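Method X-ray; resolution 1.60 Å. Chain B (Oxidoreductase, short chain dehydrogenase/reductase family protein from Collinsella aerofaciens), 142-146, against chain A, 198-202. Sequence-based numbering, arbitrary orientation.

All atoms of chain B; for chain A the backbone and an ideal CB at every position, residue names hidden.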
ATOM      1  N   SER B 142     -13.599  -3.453 -12.343  1.00 13.58           N
ATOM      2  CA  SER B 142     -12.891  -4.697 -12.075  1.00 13.88           C
ATOM      3  C   SER B 142     -11.372  -4.487 -12.121  1.00 14.97           C
ATOM      4  O   SER B 142     -10.874  -3.360 -12.252  1.00 14.11           O
ATOM      5  CB  SER B 142     -13.345  -5.784 -13.062  1.00 14.68           C
ATOM      6  OG  SER B 142     -12.832  -7.060 -12.675  1.00 14.69           O
ATOM      7  N   SER B 143     -10.637  -5.590 -12.028  1.00 15.30           N
ATOM      8  CA  SER B 143      -9.193  -5.594 -11.870  1.00 16.50           C
ATOM      9  C   SER B 143      -8.577  -6.619 -12.783  1.00 16.44           C
ATOM     10  O   SER B 143      -9.181  -7.673 -13.052  1.00 15.73           O
ATOM     11  CB  SER B 143      -8.842  -5.933 -10.428  1.00 17.97           C
ATOM     12  OG  SER B 143      -7.455  -6.167 -10.234  1.00 19.87           O
ATOM     13  N   MET B 144      -7.359  -6.349 -13.248  1.00 16.42           N
ATOM     14  CA  MET B 144      -6.657  -7.333 -14.066  1.00 16.18           C
ATOM     15  C   MET B 144      -6.470  -8.669 -13.305  1.00 14.74           C
ATOM     16  O   MET B 144      -6.406  -9.713 -13.944  1.00 14.62           O
ATOM     17  CB  MET B 144      -5.352  -6.773 -14.667  1.00 18.94           C
ATOM     18  CG  MET B 144      -5.646  -6.012 -15.981  1.00 21.54           C
ATOM     19  SD  MET B 144      -4.261  -5.004 -16.484  1.00 30.37           S
ATOM     20  CE  MET B 144      -3.148  -6.309 -17.003  1.00 26.98           C
ATOM     21  N   THR B 145      -6.499  -8.650 -11.971  1.00 13.59           N
ATOM     22  CA  THR B 145      -6.496  -9.885 -11.173  1.00 13.67           C
ATOM     23  C   THR B 145      -7.700 -10.794 -11.452  1.00 13.10           C
ATOM     24  O   THR B 145      -7.610 -11.997 -11.278  1.00 12.95           O
ATOM     25  CB  THR B 145      -6.441  -9.623  -9.650  1.00 14.78           C
ATOM     26  OG1 THR B 145      -7.564  -8.830  -9.246  1.00 15.97           O
ATOM     27  CG2 THR B 145      -5.133  -8.948  -9.277  1.00 15.45           C
ATOM     28  N   GLY B 146      -8.813 -10.213 -11.878  1.00 12.85           N
ATOM     29  CA  GLY B 146      -9.979 -11.005 -12.286  1.00 12.83           C
ATOM     30  C   GLY B 146      -9.759 -11.768 -13.576  1.00 12.93           C
ATOM     31  O   GLY B 146     -10.564 -12.626 -13.922  1.00 12.38           O
TER
ATOM     32  N   UNK A 198      -0.037  -3.340  -6.974  1.00 31.70           N
ATOM     33  CA  UNK A 198       0.394  -3.710  -8.332  1.00 31.36           C
ATOM     34  C   UNK A 198      -0.534  -4.757  -8.960  1.00 33.33           C
ATOM     35  O   UNK A 198      -0.054  -5.753  -9.512  1.00 34.89           O
ATOM     36  CB  UNK A 198       1.827  -4.244  -8.301  1.00 31.36           C
ATOM     37  N   UNK A 199      -1.861  -4.508  -8.942  1.00 33.46           N
ATOM     38  CA  UNK A 199      -2.833  -5.541  -9.363  1.00 36.36           C
ATOM     39  C   UNK A 199      -2.650  -6.093 -10.774  1.00 40.87           C
ATOM     40  O   UNK A 199      -3.100  -7.200 -11.062  1.00 44.56           O
ATOM     41  CB  UNK A 199      -4.247  -4.965  -9.258  1.00 36.36           C
ATOM     42  N   UNK A 200      -2.000  -5.348 -11.657  1.00 44.42           N
ATOM     43  CA  UNK A 200      -1.602  -5.938 -12.921  1.00 47.79           C
ATOM     44  C   UNK A 200      -0.836  -5.008 -13.813  1.00 50.75           C
ATOM     45  O   UNK A 200      -0.471  -3.899 -13.417  1.00 55.16           O
ATOM     46  CB  UNK A 200      -2.838  -6.441 -13.670  1.00 47.79           C
ATOM     47  N   UNK A 201      -0.569  -5.503 -15.013  1.00 52.68           N
ATOM     48  CA  UNK A 201      -0.085  -4.696 -16.114  1.00 56.73           C
ATOM     49  C   UNK A 201       1.408  -4.817 -16.332  1.00 59.70           C
ATOM     50  O   UNK A 201       2.123  -5.345 -15.474  1.00 63.70           O
ATOM     51  CB  UNK A 201      -0.449  -3.229 -15.878  1.00 56.73           C
ATOM     52  N   UNK A 202       1.889  -4.330 -17.493  1.00 61.30           N
ATOM     53  CA  UNK A 202       3.330  -4.237 -17.734  1.00 63.31           C
ATOM     54  C   UNK A 202       4.013  -3.245 -16.778  1.00 63.31           C
ATOM     55  O   UNK A 202       5.199  -3.401 -16.477  1.00 64.14           O
ATOM     56  CB  UNK A 202       3.588  -3.822 -19.184  1.00 63.31           C
TER

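Position 198 gives 142-146 nothing to read. Its ideal CB has no atom of 142-146 within 5.5 Å, and phi/psi of -121/51 leaves many residue types possible, so this contact does not choose among them. The deposited residue is L198(A), with chi1 m and chi2 t; the nearest approach of its side chain is 8.5 Å, from CB of L198(A) to CG2 of T145(B).

At position 199 the CA-to-CB bond points toward chain B. The ideal CB lies 3.6 Å from OG of S143(B) and 4.1 Å from CG2 of T145(B), so the surface ahead is a hydroxyl beside a methyl. That hydroxyl is already engaged: OG of S143(B) and OG1 of T145(B) are hydrogen-bonded at 2.8 Å, with either able to donate. No charge is on offer, and a compact side chain would suit, such as alanine, serine or proline; phi of -57° is compatible with a proline ring. The residue is P199(A), its ring puckered C-gamma endo. Its CB packs 3.7 Å from OG of S143(B) and 4.2 Å from CG2 of T145(B), while its carbonyl O sits 3.2 Å from CG2 of T145(B). These are packing contacts; no hydrogen bond crosses between the stretches. Of the five residues of chain A, this one has the most area covered by the stretch 142-146, 55 Å².

Position 200 also directs its CA-to-CB bond toward chain B, but here the space is taken. The ideal CB falls 2.7 Å from CB of M144(B), a clash, and the two CA atoms are only 5.4 Å apart. With the backbone where it is, glycine is the clear expectation, and the extended phi/psi of -178/-175 is readily adopted by it. G200(A) is the residue found. Its bare backbone admits M144(B), whose CE reaches to 4.1 Å from C of G200(A).

At position 201 the CA-to-CB bond runs sideways, and the ideal CB would be 4.2 Å from CE of M144(B), which is not prohibitive. The backbone decides instead: at phi/psi of 101/166 a CB would be jammed against the carbonyl O of the preceding residue, which by itself calls for glycine. G201(A) occupies the N-cap position before a helix, and its N lies 3.4 Å from CE of M144(B), the methyl at the end of an m, t, p side chain.

Position 202 points its CA-to-CB bond away, with nothing of 142-146 within 5.5 Å of the ideal CB. Many residues could stand here; phi of -65° and the first turn of a helix also accommodate proline. P202(A) is poorly ordered and has no atom within 4.5 Å of 142-146.

Chain A, residues 198-202: LPGGP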
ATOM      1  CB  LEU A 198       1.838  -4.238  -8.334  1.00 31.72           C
ATOM      2  CG  LEU A 198       2.942  -3.271  -7.897  1.00 30.73           C
ATOM      3  CD1 LEU A 198       4.267  -4.012  -7.903  1.00 30.49           C
ATOM      4  CD2 LEU A 198       3.011  -2.044  -8.802  1.00 30.20           C
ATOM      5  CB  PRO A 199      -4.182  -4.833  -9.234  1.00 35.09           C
ATOM      6  CG  PRO A 199      -3.865  -3.385  -9.334  1.00 33.57           C
ATOM      7  CD  PRO A 199      -2.540  -3.236  -8.653  1.00 32.75           C
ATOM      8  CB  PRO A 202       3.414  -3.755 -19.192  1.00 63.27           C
ATOM      9  CG  PRO A 202       2.117  -3.067 -19.443  1.00 62.53           C
ATOM     10  CD  PRO A 202       1.108  -3.825 -18.638  1.00 60.77           C
TER
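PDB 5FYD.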